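Local atomic coordinates of VP1 (Polyomavirus HPyV6, PDB entry 4PCG), a protein that forms the pentameric building block of the icosahedral polyomavirus capsid and probably takes part in attachment to host cells. Residues G56-Y61 against P173-S178; G99-I104 against G237-A242. One frame throughout, in Å; residues are numbered along the deposited sequence. Where two conformers were deposited one is given.

From the N terminus, the chain first runs through residues 56-61, in the loop between strands 52-53 and 62-67, and then through residues 99-104, beyond the long strand 79-93. Contact 1 closes when residues 173-178 return to 56-61 at the start of strand 177-179; contact 2 closes later, when residues 237-242 meet 99-104. The segments therefore alternate along the sequence, and the two loops cross. Contact 1 joins the small sheet of strands 129-132, 163-166 and 177-179 to the approach to strand 62-67, whereas contact 2 ties the end of strand 227-239 and the loop after it to the 3-10 turn before strand 103-104. Their centres are about 21 Å apart and their nearest atoms about 7 Å, without touching.

Contact 1. Residues G56-Y61 against P173-S178; sequences GSSLCY and PIEIWS
Tyr-61 lies with one ring face on Ile-174, whose CG2 stands 4.0 Å from the ring centroid and only 5° off the normal, a CH-pi contact. Trp-177 O lies at the ring edge, near its plane, and accepts from Tyr-61 OH at 2.7 Å, the donor tilted 31° out of the carbonyl plane. The backbones are bridged at Cys-60 and Pro-173, where Ile-174 N donates to Leu-59 O at 3.0 Å, in the carbonyl plane. The CG1 branch of Ile-174 sits between its backbone N and carbonyl carbon (chi1 68°), and CD1 beyond it reaches Leu-59 CD2 at 3.9 Å. Both segments belong to the jelly-roll VP1 subunit, and strand 227-239 of its large sheet packs against Leu-59, Tyr-61 and Ile-174. Around Glu-175, OE2 lies 3.0 Å from Ser-58 OG and accepts from two waters. One of them also donates to Leu-59 O and accepts from Glu-175 N; the other accepts from Leu-59 N, linking the carboxylate to both backbones. Further out, Tyr-47 binds Glu-175 OE1, fixing the second carboxylate oxygen. Trp-177 NE1 bonds to Glu-147 O, and Pro-96 of the second subunit packs on Ile-174.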
ATOM      1  N   GLY B  56      -7.721 -22.029 -24.491  1.00 20.86           N
ATOM      2  CA  GLY B  56      -7.976 -20.854 -25.312  1.00 22.44           C
ATOM      3  C   GLY B  56      -8.406 -19.660 -24.485  1.00 20.60           C
ATOM      4  O   GLY B  56      -8.184 -18.526 -24.901  1.00 20.26           O
ATOM      5  N   SER B  57      -9.039 -19.917 -23.332  1.00 19.41           N
ATOM      6  CA  SER B  57      -9.510 -18.837 -22.451  1.00 20.39           C
ATOM      7  C   SER B  57      -8.735 -18.755 -21.138  1.00 18.54           C
ATOM      8  O   SER B  57      -8.811 -17.752 -20.453  1.00 18.11           O
ATOM      9  CB  SER B  57     -11.009 -18.958 -22.175  1.00 20.81           C
ATOM     10  OG  SER B  57     -11.314 -20.177 -21.537  1.00 22.80           O
ATOM     11  N   SER B  58      -7.991 -19.804 -20.802  1.00 17.80           N
ATOM     12  CA  SER B  58      -7.211 -19.830 -19.561  1.00 18.85           C
ATOM     13  C   SER B  58      -5.740 -19.547 -19.900  1.00 19.74           C
ATOM     14  O   SER B  58      -5.146 -20.178 -20.794  1.00 19.75           O
ATOM     15  CB  SER B  58      -7.382 -21.172 -18.854  1.00 23.19           C
ATOM     16  OG  SER B  58      -8.624 -21.196 -18.139  1.00 27.81           O
ATOM     17  N   LEU B  59      -5.171 -18.578 -19.201  1.00 16.23           N
ATOM     18  CA  LEU B  59      -3.789 -18.200 -19.398  1.00 16.10           C
ATOM     19  C   LEU B  59      -2.864 -19.347 -18.925  1.00 15.94           C
ATOM     20  O   LEU B  59      -3.085 -19.954 -17.858  1.00 15.95           O
ATOM     21  CB  LEU B  59      -3.464 -16.921 -18.642  1.00 16.55           C
ATOM     22  CG  LEU B  59      -2.080 -16.286 -18.946  1.00 16.02           C
ATOM     23  CD1 LEU B  59      -1.913 -15.898 -20.399  1.00 19.08           C
ATOM     24  CD2 LEU B  59      -1.836 -15.051 -18.087  1.00 20.28           C
ATOM     25  N   CYS B  60      -1.869 -19.675 -19.752  1.00 15.85           N
ATOM     26  CA  CYS B  60      -0.878 -20.680 -19.389  1.00 14.83           C
ATOM     27  C   CYS B  60       0.470 -20.013 -19.180  1.00 15.08           C
ATOM     28  O   CYS B  60       0.710 -18.902 -19.649  1.00 14.36           O
ATOM     29  CB  CYS B  60      -0.771 -21.750 -20.475  1.00 15.75           C
ATOM     30  SG  CYS B  60      -2.302 -22.720 -20.659  1.00 18.55           S
ATOM     31  N   TYR B  61       1.358 -20.686 -18.496  1.00 15.52           N
ATOM     32  CA  TYR B  61       2.732 -20.175 -18.411  1.00 14.86           C
ATOM     33  C   TYR B  61       3.328 -20.081 -19.812  1.00 14.60           C
ATOM     34  O   TYR B  61       3.043 -20.914 -20.706  1.00 14.90           O
ATOM     35  CB  TYR B  61       3.604 -21.099 -17.568  1.00 15.63           C
ATOM     36  CG  TYR B  61       3.355 -21.086 -16.088  1.00 15.56           C
ATOM     37  CD1 TYR B  61       3.910 -20.092 -15.281  1.00 14.89           C
ATOM     38  CD2 TYR B  61       2.617 -22.069 -15.484  1.00 16.47           C
ATOM     39  CE1 TYR B  61       3.723 -20.089 -13.926  1.00 16.58           C
ATOM     40  CE2 TYR B  61       2.422 -22.085 -14.118  1.00 20.41           C
ATOM     41  CZ  TYR B  61       2.969 -21.072 -13.339  1.00 16.72           C
ATOM     42  OH  TYR B  61       2.766 -21.115 -11.984  1.00 16.56           O
ATOM     43  N   PRO B 173      -1.939 -24.397 -17.356  1.00 14.46           N
ATOM     44  CA  PRO B 173      -2.724 -23.239 -16.912  1.00 15.12           C
ATOM     45  C   PRO B 173      -2.332 -22.744 -15.551  1.00 15.59           C
ATOM     46  O   PRO B 173      -2.152 -23.533 -14.601  1.00 15.16           O
ATOM     47  CB  PRO B 173      -4.180 -23.746 -16.940  1.00 15.01           C
ATOM     48  CG  PRO B 173      -4.095 -25.233 -16.898  1.00 18.02           C
ATOM     49  CD  PRO B 173      -2.768 -25.592 -17.550  1.00 15.53           C
ATOM     50  N   ILE B 174      -2.236 -21.430 -15.423  1.00 14.86           N
ATOM     51  CA  ILE B 174      -1.937 -20.847 -14.120  1.00 14.55           C
ATOM     52  C   ILE B 174      -3.051 -21.040 -13.095  1.00 16.77           C
ATOM     53  O   ILE B 174      -2.811 -20.903 -11.891  1.00 14.77           O
ATOM     54  CB  ILE B 174      -1.530 -19.361 -14.207  1.00 15.48           C
ATOM     55  CG1 ILE B 174      -2.728 -18.498 -14.651  1.00 15.09           C
ATOM     56  CG2 ILE B 174      -0.330 -19.187 -15.120  1.00 19.43           C
ATOM     57  CD1 ILE B 174      -2.416 -16.998 -14.706  1.00 18.15           C
ATOM     58  N   GLU B 175      -4.267 -21.374 -13.526  1.00 14.02           N
ATOM     59  CA  GLU B 175      -5.317 -21.607 -12.575  1.00 15.07           C
ATOM     60  C   GLU B 175      -5.207 -22.981 -11.904  1.00 17.45           C
ATOM     61  O   GLU B 175      -6.044 -23.316 -11.077  1.00 18.25           O
ATOM     62  CB  GLU B 175      -6.681 -21.428 -13.251  1.00 16.09           C
ATOM     63  CG  GLU B 175      -7.013 -19.972 -13.505  1.00 17.60           C
ATOM     64  CD  GLU B 175      -8.122 -19.817 -14.540  1.00 20.21           C
ATOM     65  OE1 GLU B 175      -9.310 -19.980 -14.168  1.00 19.17           O
ATOM     66  OE2 GLU B 175      -7.805 -19.546 -15.726  1.00 20.66           O
ATOM     67  N   ILE B 176      -4.170 -23.753 -12.261  1.00 16.36           N
ATOM     68  CA  ILE B 176      -3.928 -25.099 -11.748  1.00 16.67           C
ATOM     69  C   ILE B 176      -2.523 -25.264 -11.143  1.00 15.66           C
ATOM     70  O   ILE B 176      -2.389 -25.907 -10.095  1.00 16.18           O
ATOM     71  CB  ILE B 176      -4.123 -26.139 -12.884  1.00 16.84           C
ATOM     72  CG1 ILE B 176      -5.609 -26.183 -13.338  1.00 16.44           C
ATOM     73  CG2 ILE B 176      -3.669 -27.519 -12.465  1.00 19.40           C
ATOM     74  CD1 ILE B 176      -6.555 -26.733 -12.283  1.00 17.86           C
ATOM     75  N   TRP B 177      -1.508 -24.706 -11.810  1.00 13.57           N
ATOM     76  CA  TRP B 177      -0.105 -25.024 -11.529  1.00 13.28           C
ATOM     77  C   TRP B 177       0.630 -23.906 -10.808  1.00 14.15           C
ATOM     78  O   TRP B 177       0.799 -22.811 -11.356  1.00 16.24           O
ATOM     79  CB  TRP B 177       0.645 -25.378 -12.825  1.00 13.91           C
ATOM     80  CG  TRP B 177       0.063 -26.593 -13.530  1.00 16.25           C
ATOM     81  CD1 TRP B 177      -0.877 -26.584 -14.525  1.00 16.66           C
ATOM     82  CD2 TRP B 177       0.332 -27.984 -13.251  1.00 18.23           C
ATOM     83  NE1 TRP B 177      -1.189 -27.875 -14.895  1.00 16.58           N
ATOM     84  CE2 TRP B 177      -0.462 -28.747 -14.125  1.00 16.36           C
ATOM     85  CE3 TRP B 177       1.191 -28.656 -12.369  1.00 14.97           C
ATOM     86  CZ2 TRP B 177      -0.451 -30.147 -14.125  1.00 16.39           C
ATOM     87  CZ3 TRP B 177       1.197 -30.041 -12.377  1.00 17.16           C
ATOM     88  CH2 TRP B 177       0.390 -30.767 -13.241  1.00 17.92           C
ATOM     89  N   SER B 178       1.116 -24.217  -9.609  1.00 15.64           N
ATOM     90  CA  SER B 178       1.870 -23.290  -8.747  0.50 14.68           C
ATOM     91  C   SER B 178       3.345 -23.726  -8.676  1.00 17.37           C
ATOM     92  O   SER B 178       3.625 -24.925  -8.634  1.00 14.35           O
ATOM     93  CB  SER B 178       1.268 -23.305  -7.339  0.50 15.33           C
ATOM     94  OG  SER B 178       1.836 -22.326  -6.466  0.50 15.47           O
TER
HETATM   95  O   HOH W   1      -5.276 -20.637 -16.215  1.00 16.24           O
HETATM   96  O   HOH W   2      -6.520 -17.361 -16.808  1.00 19.39           O

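Contact 2. Residues G99-I104 against G237-A242; sequences GSAGYI and GMVGYA
Val-239 meets Ala-101 with its side chain in the one apolar contact between segments 99-104 and 237-242. Its CB lies 3.7 Å from Ala-101 CB. Val-239 CG1, anti to the carbonyl carbon (chi1 -68°), comes slightly nearer, 3.6 Å from Ala-101 CB. Immediately after Val-239, Gly-240 N donates to Ala-101 O at 2.8 Å; the bond is bent, with an N-H...O angle of 133°, and the donor lies 34° from the carbonyl plane. Gly-102, at positive phi, brings its CA within 3.3 Å of Tyr-241 O, and here the segments touch through backbone atoms. Farther on, Ala-242 CB rests 3.6 Å from Ser-100 O, while Ala-242 CA makes a CH...O contact with Gly-99 O at 3.5 Å. Residues 99-101 form a short 3-10 turn, with Gly-102 N donating to Gly-99 O. Arg-43 NH1 binds Ser-100 O, Gly-99 N donates to Tyr-47 OH of the third subunit, and Arg-139 of that subunit makes a cation-pi contact with Tyr-241. The contact thus lies at a subunit interface of the pentamer, where strand 227-239 runs out beside the 3-10 turn that leads into strand 103-104.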
ATOM      1  N   GLY B  99     -11.487   2.390 -23.278  1.00 19.49           N
ATOM      2  CA  GLY B  99     -12.605   1.927 -24.137  1.00 21.66           C
ATOM      3  C   GLY B  99     -12.279   0.654 -24.906  1.00 23.29           C
ATOM      4  O   GLY B  99     -13.182  -0.021 -25.404  1.00 22.81           O
ATOM      5  N   SER B 100     -11.000   0.308 -25.004  1.00 19.18           N
ATOM      6  CA  SER B 100     -10.587  -0.960 -25.624  1.00 20.27           C
ATOM      7  C   SER B 100     -11.193  -2.173 -24.918  1.00 19.94           C
ATOM      8  O   SER B 100     -11.268  -3.262 -25.512  1.00 20.90           O
ATOM      9  CB  SER B 100      -9.060  -1.128 -25.613  1.00 20.45           C
ATOM     10  OG  SER B 100      -8.583  -1.400 -24.300  1.00 19.01           O
ATOM     11  N   ALA B 101     -11.607  -1.979 -23.667  1.00 20.33           N
ATOM     12  CA  ALA B 101     -12.123  -3.058 -22.815  1.00 22.18           C
ATOM     13  C   ALA B 101     -13.639  -3.024 -22.686  1.00 20.23           C
ATOM     14  O   ALA B 101     -14.209  -3.786 -21.894  1.00 22.06           O
ATOM     15  CB  ALA B 101     -11.489  -2.966 -21.451  1.00 20.81           C
ATOM     16  N   GLY B 102     -14.276  -2.135 -23.438  1.00 20.58           N
ATOM     17  CA  GLY B 102     -15.734  -1.952 -23.412  1.00 20.74           C
ATOM     18  C   GLY B 102     -16.114  -0.851 -22.445  1.00 22.60           C
ATOM     19  O   GLY B 102     -15.242  -0.119 -21.935  1.00 22.50           O
ATOM     20  N   TYR B 103     -17.390  -0.749 -22.136  1.00 21.92           N
ATOM     21  CA  TYR B 103     -17.852   0.270 -21.195  1.00 23.47           C
ATOM     22  C   TYR B 103     -18.868  -0.286 -20.193  1.00 25.99           C
ATOM     23  O   TYR B 103     -19.482  -1.320 -20.436  1.00 25.86           O
ATOM     24  CB  TYR B 103     -18.385   1.481 -21.934  1.00 26.40           C
ATOM     25  CG  TYR B 103     -19.651   1.254 -22.747  1.00 26.94           C
ATOM     26  CD1 TYR B 103     -19.574   0.821 -24.069  1.00 30.65           C
ATOM     27  CD2 TYR B 103     -20.908   1.469 -22.203  1.00 28.80           C
ATOM     28  CE1 TYR B 103     -20.712   0.630 -24.833  1.00 32.43           C
ATOM     29  CE2 TYR B 103     -22.057   1.279 -22.957  1.00 30.75           C
ATOM     30  CZ  TYR B 103     -21.948   0.846 -24.274  1.00 33.20           C
ATOM     31  OH  TYR B 103     -23.053   0.634 -25.036  1.00 35.67           O
ATOM     32  N   ILE B 104     -18.998   0.379 -19.053  1.00 23.98           N
ATOM     33  CA  ILE B 104     -19.963  -0.030 -18.043  1.00 25.53           C
ATOM     34  C   ILE B 104     -21.166   0.869 -18.206  1.00 27.67           C
ATOM     35  O   ILE B 104     -21.148   2.086 -17.887  1.00 27.62           O
ATOM     36  CB  ILE B 104     -19.420   0.060 -16.609  1.00 28.26           C
ATOM     37  CG1 ILE B 104     -18.107  -0.700 -16.475  1.00 29.02           C
ATOM     38  CG2 ILE B 104     -20.464  -0.491 -15.620  1.00 29.53           C
ATOM     39  CD1 ILE B 104     -17.421  -0.515 -15.129  1.00 30.93           C
ATOM     40  N   GLY B 237      -6.238  -9.020 -15.305  1.00 12.53           N
ATOM     41  CA  GLY B 237      -7.651  -8.878 -14.999  1.00 15.23           C
ATOM     42  C   GLY B 237      -8.493  -9.380 -16.155  1.00 13.65           C
ATOM     43  O   GLY B 237      -8.025 -10.178 -16.990  1.00 17.08           O
ATOM     44  N   MET B 238      -9.724  -8.922 -16.179  1.00 13.81           N
ATOM     45  CA  MET B 238     -10.704  -9.222 -17.219  0.50 13.91           C
ATOM     46  C   MET B 238     -11.074  -7.947 -17.989  1.00 15.95           C
ATOM     47  O   MET B 238     -10.986  -6.840 -17.445  1.00 16.96           O
ATOM     48  CB  MET B 238     -12.008  -9.776 -16.609  0.50 13.29           C
ATOM     49  CG  MET B 238     -11.885 -10.983 -15.676  0.50 12.85           C
ATOM     50  SD  MET B 238     -11.130 -12.473 -16.384  0.50 12.56           S
ATOM     51  CE  MET B 238     -12.385 -12.996 -17.542  0.50 14.33           C
ATOM     52  N   VAL B 239     -11.543  -8.140 -19.224  1.00 17.27           N
ATOM     53  CA  VAL B 239     -11.980  -7.066 -20.098  1.00 18.30           C
ATOM     54  C   VAL B 239     -13.188  -7.518 -20.927  1.00 22.55           C
ATOM     55  O   VAL B 239     -13.464  -8.725 -21.033  1.00 20.05           O
ATOM     56  CB  VAL B 239     -10.837  -6.614 -21.036  1.00 17.89           C
ATOM     57  CG1 VAL B 239      -9.713  -5.922 -20.274  1.00 17.03           C
ATOM     58  CG2 VAL B 239     -10.282  -7.787 -21.853  1.00 17.90           C
ATOM     59  N   GLY B 240     -13.928  -6.541 -21.446  1.00 20.05           N
ATOM     60  CA  GLY B 240     -14.962  -6.750 -22.439  1.00 20.59           C
ATOM     61  C   GLY B 240     -14.422  -6.510 -23.842  1.00 26.47           C
ATOM     62  O   GLY B 240     -13.191  -6.489 -24.076  1.00 22.60           O
ATOM     63  N   TYR B 241     -15.361  -6.347 -24.759  1.00 25.68           N
ATOM     64  CA  TYR B 241     -15.109  -6.065 -26.174  1.00 31.33           C
ATOM     65  C   TYR B 241     -15.182  -4.549 -26.395  1.00 27.66           C
ATOM     66  O   TYR B 241     -16.158  -3.885 -26.005  1.00 26.33           O
ATOM     67  CB  TYR B 241     -16.228  -6.709 -27.035  1.00 31.26           C
ATOM     68  CG  TYR B 241     -16.120  -8.200 -27.349  1.00 35.16           C
ATOM     69  CD1 TYR B 241     -15.155  -9.006 -26.777  1.00 33.40           C
ATOM     70  CD2 TYR B 241     -17.027  -8.804 -28.247  1.00 43.31           C
ATOM     71  CE1 TYR B 241     -15.070 -10.373 -27.088  1.00 33.25           C
ATOM     72  CE2 TYR B 241     -16.945 -10.162 -28.560  1.00 39.17           C
ATOM     73  CZ  TYR B 241     -15.953 -10.939 -27.971  1.00 38.82           C
ATOM     74  OH  TYR B 241     -15.835 -12.283 -28.252  1.00 42.40           O
ATOM     75  N   ALA B 242     -14.210  -4.003 -27.106  1.00 30.10           N
ATOM     76  CA  ALA B 242     -14.273  -2.584 -27.501  1.00 30.24           C
ATOM     77  C   ALA B 242     -15.592  -2.194 -28.169  1.00 33.77           C
ATOM     78  O   ALA B 242     -16.067  -2.897 -29.062  1.00 31.71           O
ATOM     79  CB  ALA B 242     -13.095  -2.249 -28.406  1.00 32.96           C
TER